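Local coordinates for HMG box-containing protein 1 (Homo sapiens, PDB 3QVE) that represses transcription by binding the promoters of target genes, acting in cell-cycle control and the Wnt pathway, and is represented here by its AXH domain, at residues Val8-Leu13 against Cys131-His136; Leu77-Gly82 against Leu89-Lys94. All coordinates share one frame; numbering follows the deposited sequence.

Both contacts belong to the AXH domain, their centres about 12 Å apart. Contact 1 brings loop 8-13 against 131-136, which leads from the end of strand 130-131 into the C-terminal loop, while contact 2 pairs two hairpin strands, nested along the chain inside the loop that contact 1 closes. Phe12 is the main bridge: its CZ lies 3.9 Å from CG1 of Val91 and also meets CE2 of Phe79, and the neighbouring CE2 of Phe12 touches CD2 of Leu89. From the other segment, SG of Cys131 approaches CE1 of Phe79 at 3.9 Å. Both segments of contact 1 thus pack against the hairpin's apolar face. A 1,2-ethanediol, probably from the crystallisation liquor, binds at contact 2.

Contact 1: residues Val8-Leu13 against Cys131-His136; sequences VWHCFL and CLPPGH
A CH-pi contact between His10 and Pro133 dominates the meeting of these two segments. CB of Pro133 sits over the middle of the imidazole face, 3.6 Å from its centroid and 7° off the ring normal. With CG anti to the backbone N (chi1 -163°), the His10 side chain reaches across to the proline, while Cys131 O lies at the ring edge, 3.8 Å from CE1. The ring is also fixed from its polar end, where NE2 hydrogen-bonds to Gly55 O. An alanine here lacks the imidazole, and would probably weaken the packing on Pro133 and lose the tie to Gly55.

Van der Waals contacts to backbone oxygens complete the interface: Pro134 CD lies 3.3 Å from His10 O, and Cys11 CB is 3.6 Å from Leu132 O. No hydrogen bond links the segments. Each holds a turn: type II' from Trp9 to Phe12, type II from Pro133 to His136.

Near the two ends of the AXH domain, the contact joins the loop before strand 17-20 to the chain leaving strand 130-131, the edge strand beside 59-69 in the six-stranded sheet. Cys11 and Cys131 both pack on Phe99 of strand 98-101, and Trp9 meets Phe34 of helix 31-37 edge-to-face.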
loop_
_atom_site.group_PDB
_atom_site.type_symbol
_atom_site.label_atom_id
_atom_site.label_comp_id
_atom_site.label_asym_id
_atom_site.label_seq_id
_atom_site.Cartn_x
_atom_site.Cartn_y
_atom_site.Cartn_z
ATOM N N VAL A 8 -6.677 6.792 -0.679
ATOM C CA VAL A 8 -7.617 6.892 0.435
ATOM C C VAL A 8 -6.883 7.131 1.753
ATOM O O VAL A 8 -7.271 7.970 2.536
ATOM C CB VAL A 8 -8.470 5.608 0.541
ATOM C CG1 VAL A 8 -9.431 5.697 1.787
ATOM C CG2 VAL A 8 -9.285 5.459 -0.720
ATOM N N TRP A 9 -5.829 6.372 1.998
ATOM C CA TRP A 9 -5.038 6.474 3.226
ATOM C C TRP A 9 -3.619 6.005 2.896
ATOM O O TRP A 9 -3.452 4.957 2.255
ATOM C CB TRP A 9 -5.618 5.597 4.360
ATOM C CG TRP A 9 -4.709 5.600 5.504
ATOM C CD1 TRP A 9 -4.566 6.622 6.436
ATOM C CD2 TRP A 9 -3.734 4.603 5.854
ATOM N NE1 TRP A 9 -3.585 6.299 7.319
ATOM C CE2 TRP A 9 -3.039 5.088 6.984
ATOM C CE3 TRP A 9 -3.394 3.356 5.336
ATOM C CZ2 TRP A 9 -2.052 4.358 7.617
ATOM C CZ3 TRP A 9 -2.383 2.621 5.967
ATOM C CH2 TRP A 9 -1.729 3.127 7.087
ATOM N N HIS A 10 -2.619 6.782 3.302
ATOM C CA HIS A 10 -1.218 6.517 2.958
ATOM C C HIS A 10 -1.147 6.423 1.428
ATOM O O HIS A 10 -1.791 7.220 0.759
ATOM C CB HIS A 10 -0.717 5.256 3.652
ATOM C CG HIS A 10 0.771 5.106 3.694
ATOM N ND1 HIS A 10 1.529 4.661 2.618
ATOM C CD2 HIS A 10 1.644 5.301 4.714
ATOM C CE1 HIS A 10 2.792 4.598 2.983
ATOM N NE2 HIS A 10 2.887 4.972 4.248
ATOM N N CYS A 11 -0.429 5.449 0.862
ATOM C CA CYS A 11 -0.357 5.299 -0.606
ATOM C C CYS A 11 -1.476 4.421 -1.185
ATOM O O CYS A 11 -1.473 4.118 -2.363
ATOM C CB CYS A 11 0.976 4.650 -0.981
ATOM S SG CYS A 11 1.180 2.943 -0.468
ATOM N N PHE A 12 -2.425 3.993 -0.362
ATOM C CA PHE A 12 -3.409 2.969 -0.738
ATOM C C PHE A 12 -4.670 3.478 -1.434
ATOM O O PHE A 12 -5.329 4.429 -0.990
ATOM C CB PHE A 12 -3.728 2.076 0.472
ATOM C CG PHE A 12 -2.508 1.370 0.972
ATOM C CD1 PHE A 12 -1.935 0.352 0.222
ATOM C CD2 PHE A 12 -1.919 1.732 2.156
ATOM C CE1 PHE A 12 -0.816 -0.253 0.636
ATOM C CE2 PHE A 12 -0.820 1.096 2.622
ATOM C CZ PHE A 12 -0.233 0.120 1.861
ATOM N N LEU A 13 -5.001 2.814 -2.543
ATOM C CA LEU A 13 -6.160 3.163 -3.352
ATOM C C LEU A 13 -7.442 2.482 -2.852
ATOM O O LEU A 13 -7.418 1.505 -2.066
ATOM C CB LEU A 13 -5.899 2.787 -4.815
ATOM C CG LEU A 13 -4.643 3.393 -5.459
ATOM C CD1 LEU A 13 -4.610 3.229 -6.972
ATOM C CD2 LEU A 13 -4.475 4.815 -5.110
ATOM N N CYS A 131 7.952 1.804 -0.031
ATOM C CA CYS A 131 6.820 2.401 -0.700
ATOM C C CYS A 131 6.416 3.683 0.066
ATOM O O CYS A 131 6.036 3.634 1.243
ATOM C CB CYS A 131 5.697 1.383 -0.749
ATOM S SG CYS A 131 6.170 -0.066 -1.717
ATOM N N LEU A 132 6.456 4.822 -0.626
ATOM C CA LEU A 132 6.274 6.112 0.006
ATOM C C LEU A 132 4.820 6.571 -0.085
ATOM O O LEU A 132 4.143 6.274 -1.056
ATOM C CB LEU A 132 7.166 7.162 -0.657
ATOM C CG LEU A 132 8.667 6.929 -0.650
ATOM C CD1 LEU A 132 9.396 8.116 -1.384
ATOM C CD2 LEU A 132 9.165 6.751 0.793
ATOM N N PRO A 133 4.345 7.276 0.955
ATOM C CA PRO A 133 3.070 7.938 0.924
ATOM C C PRO A 133 3.117 9.249 0.155
ATOM O O PRO A 133 4.165 9.842 0.063
ATOM C CB PRO A 133 2.810 8.220 2.399
ATOM C CG PRO A 133 4.135 8.443 2.997
ATOM C CD PRO A 133 5.044 7.487 2.245
ATOM N N PRO A 134 1.980 9.717 -0.366
ATOM C CA PRO A 134 1.955 11.002 -1.049
ATOM C C PRO A 134 2.420 12.100 -0.105
ATOM O O PRO A 134 2.191 11.998 1.092
ATOM C CB PRO A 134 0.479 11.195 -1.426
ATOM C CG PRO A 134 -0.296 10.075 -0.807
ATOM C CD PRO A 134 0.683 9.020 -0.401
ATOM N N GLY A 135 3.125 13.102 -0.626
ATOM C CA GLY A 135 3.667 14.169 0.246
ATOM C C GLY A 135 4.889 13.800 1.105
ATOM O O GLY A 135 5.296 14.568 1.975
ATOM N N HIS A 136 5.463 12.613 0.906
ATOM C CA HIS A 136 6.737 12.309 1.512
ATOM C C HIS A 136 7.757 13.217 0.784
ATOM O O HIS A 136 7.635 13.440 -0.408
ATOM C CB HIS A 136 7.092 10.849 1.276
ATOM C CG HIS A 136 8.323 10.404 1.976
ATOM N ND1 HIS A 136 9.586 10.552 1.436
ATOM C CD2 HIS A 136 8.493 9.815 3.182
ATOM C CE1 HIS A 136 10.478 10.095 2.300
ATOM N NE2 HIS A 136 9.842 9.611 3.353
#

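Contact 2: residues Leu77-Gly82 against Leu89-Lys94; sequences LTFDPG and LTVECK. With EDO (1,2-ethanediol), chain I.
An antiparallel beta hairpin, formed by strands 72-80 and 89-94, lies at the centre of the larger sheet of the AXH domain, with strands 59-69 and 17-20 as its flanking neighbours. Two hydrogen-bonded pairs, Leu77 with Val91 and Phe79 with Leu89, enclose the non-hydrogen-bonded pair Thr78 and Thr90. All four backbone bonds are short and fairly straight; in the tightest, Phe79 N reaches Leu89 O at 2.8 Å, nearly along the C=O axis. CA of Thr90 adds a CA-H...O contact to Leu77 O at 3.1 Å.

The side chains divide by face. Leu77, Phe79, Leu89 and Val91 occupy the buried side, where Phe99 of strand 98-101 packs on Leu77 and Phe79. CG2 of Val91, in the crowded position between its backbone N and carbonyl carbon, touches Leu77 CB at 4.0 Å and meets the Phe79 ring at its edge, 3.9 Å from CE2. Further along, Leu77 CD1 rests 3.8 Å from Cys93 SG.

On the opposite face, Thr78 and Thr90 each hold OG1 beside the backbone N, and the two hydroxyls hydrogen-bond at 2.9 Å. Thr90 OG1 also bonds to His21 NE2, so this hydroxyl is gripped twice and the pair is linked to the histidine.

At the end of strand 72-80 the chain leaves through an Asx turn, in which Gly82 N donates to Asp80 OD1 from above the carboxylate plane. There the backbone oxygen of Asp80 accepts a hydrogen bond from O2 of the bound 1,2-ethanediol at 2.9 Å.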
loop_
_atom_site.group_PDB
_atom_site.type_symbol
_atom_site.label_atom_id
_atom_site.label_comp_id
_atom_site.label_asym_id
_atom_site.label_seq_id
_atom_site.Cartn_x
_atom_site.Cartn_y
_atom_site.Cartn_z
ATOM N N LEU A 77 0.060 -8.418 0.805
ATOM C CA LEU A 77 1.406 -7.861 0.999
ATOM C C LEU A 77 1.640 -7.527 2.428
ATOM O O LEU A 77 0.731 -7.016 3.080
ATOM C CB LEU A 77 1.538 -6.550 0.214
ATOM C CG LEU A 77 1.130 -6.520 -1.244
ATOM C CD1 LEU A 77 1.145 -5.053 -1.810
ATOM C CD2 LEU A 77 2.094 -7.503 -2.031
ATOM N N THR A 78 2.876 -7.693 2.911
ATOM C CA THR A 78 3.185 -7.317 4.298
ATOM C C THR A 78 4.292 -6.306 4.267
ATOM O O THR A 78 5.298 -6.476 3.580
ATOM C CB THR A 78 3.571 -8.536 5.174
ATOM O OG1 THR A 78 2.416 -9.354 5.321
ATOM C CG2 THR A 78 4.052 -8.093 6.607
ATOM N N PHE A 79 4.076 -5.232 5.008
ATOM C CA PHE A 79 4.940 -4.056 5.007
ATOM C C PHE A 79 5.477 -3.766 6.413
ATOM O O PHE A 79 4.788 -4.002 7.398
ATOM C CB PHE A 79 4.149 -2.820 4.605
ATOM C CG PHE A 79 3.775 -2.777 3.158
ATOM C CD1 PHE A 79 4.702 -2.431 2.196
ATOM C CD2 PHE A 79 2.459 -2.979 2.767
ATOM C CE1 PHE A 79 4.353 -2.354 0.853
ATOM C CE2 PHE A 79 2.109 -2.909 1.420
ATOM C CZ PHE A 79 3.049 -2.610 0.480
ATOM N N ASP A 80 6.679 -3.198 6.471
ATOM C CA ASP A 80 7.337 -2.775 7.699
ATOM C C ASP A 80 7.506 -1.253 7.724
ATOM O O ASP A 80 8.218 -0.700 6.863
ATOM C CB ASP A 80 8.691 -3.473 7.757
ATOM C CG ASP A 80 9.447 -3.222 9.059
ATOM O OD1 ASP A 80 8.969 -2.423 9.838
ATOM O OD2 ASP A 80 10.498 -3.854 9.300
ATOM N N PRO A 81 6.882 -0.550 8.698
ATOM C CA PRO A 81 7.030 0.896 8.774
ATOM C C PRO A 81 8.305 1.387 9.416
ATOM O O PRO A 81 8.525 2.588 9.455
ATOM C CB PRO A 81 5.864 1.316 9.647
ATOM C CG PRO A 81 5.704 0.175 10.568
ATOM C CD PRO A 81 5.946 -1.033 9.728
ATOM N N GLY A 82 9.123 0.486 9.931
ATOM C CA GLY A 82 10.451 0.847 10.430
ATOM C C GLY A 82 10.561 1.042 11.945
ATOM O O GLY A 82 11.620 1.385 12.414
ATOM N N LEU A 89 2.114 -4.212 8.846
ATOM C CA LEU A 89 0.796 -4.046 8.203
ATOM C C LEU A 89 0.695 -5.021 7.077
ATOM O O LEU A 89 1.601 -5.051 6.238
ATOM C CB LEU A 89 0.672 -2.643 7.608
ATOM C CG LEU A 89 -0.536 -2.302 6.708
ATOM C CD1 LEU A 89 -1.826 -2.405 7.462
ATOM C CD2 LEU A 89 -0.373 -0.910 6.108
ATOM N N THR A 90 -0.402 -5.778 7.019
ATOM C CA THR A 90 -0.697 -6.615 5.854
ATOM C C THR A 90 -1.880 -5.976 5.136
ATOM O O THR A 90 -2.807 -5.482 5.777
ATOM C CB THR A 90 -0.995 -8.076 6.253
ATOM O OG1 THR A 90 0.164 -8.577 6.936
ATOM C CG2 THR A 90 -1.259 -8.971 5.004
ATOM N N VAL A 91 -1.826 -5.945 3.807
ATOM C CA VAL A 91 -2.897 -5.379 3.018
ATOM C C VAL A 91 -3.310 -6.366 1.954
ATOM O O VAL A 91 -2.525 -7.238 1.559
ATOM C CB VAL A 91 -2.505 -4.018 2.318
ATOM C CG1 VAL A 91 -1.889 -3.042 3.310
ATOM C CG2 VAL A 91 -1.595 -4.235 1.162
ATOM N N GLU A 92 -4.552 -6.230 1.506
ATOM C CA GLU A 92 -5.019 -6.847 0.276
ATOM C C GLU A 92 -5.233 -5.730 -0.725
ATOM O O GLU A 92 -5.875 -4.740 -0.398
ATOM C CB GLU A 92 -6.329 -7.558 0.516
ATOM C CG GLU A 92 -6.856 -8.347 -0.648
ATOM C CD GLU A 92 -8.350 -8.550 -0.559
ATOM O OE1 GLU A 92 -8.737 -9.639 -0.071
ATOM O OE2 GLU A 92 -9.128 -7.639 -0.967
ATOM N N CYS A 93 -4.677 -5.840 -1.925
ATOM C CA CYS A 93 -4.871 -4.775 -2.908
ATOM C C CYS A 93 -5.051 -5.372 -4.294
ATOM O O CYS A 93 -4.796 -6.542 -4.517
ATOM C CB CYS A 93 -3.705 -3.814 -2.841
ATOM S SG CYS A 93 -2.233 -4.492 -3.428
ATOM N N LYS A 94 -5.520 -4.568 -5.235
ATOM C CA LYS A 94 -5.685 -5.032 -6.609
ATOM C C LYS A 94 -4.321 -5.264 -7.284
ATOM O O LYS A 94 -3.331 -4.659 -6.895
ATOM C CB LYS A 94 -6.517 -4.036 -7.417
ATOM C CG LYS A 94 -7.872 -3.696 -6.836
ATOM C CD LYS A 94 -8.732 -4.933 -6.573
ATOM C CE LYS A 94 -10.084 -4.593 -5.909
ATOM N NZ LYS A 94 -10.202 -5.193 -4.578
HETATM C C1 EDO I . 11.136 3.174 6.234
HETATM O O1 EDO I . 11.586 3.228 7.591
HETATM C C2 EDO I . 11.225 1.733 5.770
HETATM O O2 EDO I . 10.675 0.911 6.804
#